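Local coordinates for protein rhamnosidase B (Bacillus sp., PDB 2OKX) that probably hydrolyses terminal non-reducing alpha-L-rhamnose residues from rhamnosides as a glycoside hydrolase family 78 alpha-L-rhamnosidase, at residues 217-222 / 390-395. Numbering follows the deposited sequence.
Sequences PKYAAA and SLYTEE
Tyr219 and Tyr392 reach toward each other tip to tip, each hydroxyl lying at the edge of the other ring. Tyr219 OH donates to Tyr392 OH at 2.6 Å, and Tyr392 OH in turn donates to Glu394 OE2, 2.7 Å away, on the anti side of the carboxylate. The shared Tyr392 oxygen thus has one bond as acceptor and one as donor. Strand alternation puts both tyrosines on the same side as Ala221, whose CB packs against Tyr392 CE1; each tyrosine CG is anti to its backbone N (chi1 175°). A phenylalanine in place of Tyr392 would probably leave the Tyr219 hydroxyl without its acceptor and Glu394 OE2 without this donor.

Through the backbone, Ala222 and Thr393 form an antiparallel hydrogen-bonded pair: Ala222 N donates to Thr393 O at 2.9 Å, and the return bond from Thr393 N to Ala222 O is longer, 3.3 Å. Ala222 CB and Thr393 CG2 meet on the other face. Beyond this pair, one water accepts from Ala220 N and probably donates to Glu394 O, bridging the diverging backbones. Thr393 OG1 accepts from Glu395 N (3.2 Å), an ST turn just where strand 392-393 gives way to loop. Tyr219 and Ala221 bond by backbone to strand 314-320, so strand 219-223, of the D2 family region, lies between it and 392-393, the outermost strand of this five-stranded antiparallel sheet.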
# COMPACT_ATOMS: atom_id res chain seq x y z
N PRO A 217 -15.95 -9.05 -22.06
CA PRO A 217 -16.62 -10.35 -22.22
C PRO A 217 -18.12 -10.20 -21.96
O PRO A 217 -18.53 -9.34 -21.18
CB PRO A 217 -15.94 -11.22 -21.16
CG PRO A 217 -14.59 -10.57 -20.97
CD PRO A 217 -14.95 -9.10 -20.98
N LYS A 218 -18.93 -11.05 -22.59
CA LYS A 218 -20.38 -11.00 -22.40
C LYS A 218 -20.70 -11.05 -20.91
O LYS A 218 -21.58 -10.34 -20.42
CB LYS A 218 -21.05 -12.20 -23.09
CG LYS A 218 -20.71 -12.40 -24.57
CD LYS A 218 -21.27 -11.30 -25.46
CE LYS A 218 -21.21 -11.69 -26.93
NZ LYS A 218 -19.82 -12.01 -27.39
N TYR A 219 -19.96 -11.89 -20.19
CA TYR A 219 -20.14 -12.07 -18.76
C TYR A 219 -18.80 -11.88 -18.03
O TYR A 219 -17.81 -12.50 -18.38
CB TYR A 219 -20.68 -13.48 -18.49
CG TYR A 219 -20.81 -13.84 -17.02
CD1 TYR A 219 -21.81 -13.28 -16.22
CD2 TYR A 219 -19.91 -14.72 -16.42
CE1 TYR A 219 -21.90 -13.58 -14.87
CE2 TYR A 219 -19.99 -15.03 -15.07
CZ TYR A 219 -20.99 -14.45 -14.30
OH TYR A 219 -21.05 -14.72 -12.96
N ALA A 220 -18.79 -11.00 -17.02
CA ALA A 220 -17.58 -10.76 -16.23
C ALA A 220 -18.03 -10.43 -14.81
O ALA A 220 -18.79 -9.49 -14.60
CB ALA A 220 -16.78 -9.59 -16.81
N ALA A 221 -17.57 -11.22 -13.85
CA ALA A 221 -17.99 -11.00 -12.47
C ALA A 221 -16.84 -11.03 -11.48
O ALA A 221 -15.85 -11.74 -11.67
CB ALA A 221 -19.04 -12.05 -12.08
N ALA A 222 -16.99 -10.25 -10.42
CA ALA A 222 -16.00 -10.18 -9.36
C ALA A 222 -16.66 -10.82 -8.14
O ALA A 222 -17.75 -10.41 -7.71
CB ALA A 222 -15.63 -8.72 -9.07
N SER A 390 -24.25 -9.35 -1.82
CA SER A 390 -23.31 -8.26 -1.58
C SER A 390 -21.85 -8.61 -1.89
O SER A 390 -21.00 -7.72 -1.97
CB SER A 390 -23.44 -7.77 -0.13
OG SER A 390 -23.09 -8.79 0.79
N LEU A 391 -21.57 -9.89 -2.08
CA LEU A 391 -20.21 -10.35 -2.37
C LEU A 391 -20.07 -10.68 -3.85
O LEU A 391 -19.08 -11.28 -4.26
CB LEU A 391 -19.89 -11.60 -1.54
CG LEU A 391 -20.13 -11.53 -0.03
CD1 LEU A 391 -19.74 -12.86 0.61
CD2 LEU A 391 -19.33 -10.39 0.57
N TYR A 392 -21.05 -10.28 -4.64
CA TYR A 392 -21.06 -10.59 -6.06
C TYR A 392 -21.48 -9.41 -6.94
O TYR A 392 -22.41 -8.68 -6.60
CB TYR A 392 -22.02 -11.75 -6.30
CG TYR A 392 -22.23 -12.13 -7.75
CD1 TYR A 392 -21.40 -13.06 -8.37
CD2 TYR A 392 -23.26 -11.56 -8.49
CE1 TYR A 392 -21.60 -13.42 -9.70
CE2 TYR A 392 -23.46 -11.91 -9.83
CZ TYR A 392 -22.63 -12.84 -10.42
OH TYR A 392 -22.83 -13.21 -11.73
N THR A 393 -20.81 -9.25 -8.08
CA THR A 393 -21.17 -8.19 -9.02
C THR A 393 -20.73 -8.50 -10.45
O THR A 393 -19.66 -9.06 -10.68
CB THR A 393 -20.57 -6.81 -8.62
OG1 THR A 393 -21.10 -5.80 -9.49
CG2 THR A 393 -19.04 -6.82 -8.73
N GLU A 394 -21.58 -8.13 -11.40
CA GLU A 394 -21.29 -8.34 -12.81
C GLU A 394 -20.79 -7.04 -13.45
O GLU A 394 -20.60 -6.95 -14.66
CB GLU A 394 -22.54 -8.86 -13.54
CG GLU A 394 -22.75 -10.36 -13.34
CD GLU A 394 -24.13 -10.85 -13.74
OE1 GLU A 394 -24.70 -10.32 -14.71
OE2 GLU A 394 -24.64 -11.78 -13.08
N GLU A 395 -20.58 -6.03 -12.61
CA GLU A 395 -20.06 -4.74 -13.07
C GLU A 395 -18.59 -4.84 -12.67
O GLU A 395 -18.17 -4.35 -11.63
CB GLU A 395 -20.77 -3.61 -12.33
CG GLU A 395 -22.29 -3.66 -12.53
CD GLU A 395 -23.03 -2.57 -11.79
OE1 GLU A 395 -23.15 -2.65 -10.55
OE2 GLU A 395 -23.49 -1.62 -12.47
O HOH W 1 -20.86 -8.85 -16.67
O HOH W 2 -17.51 -8.63 -5.52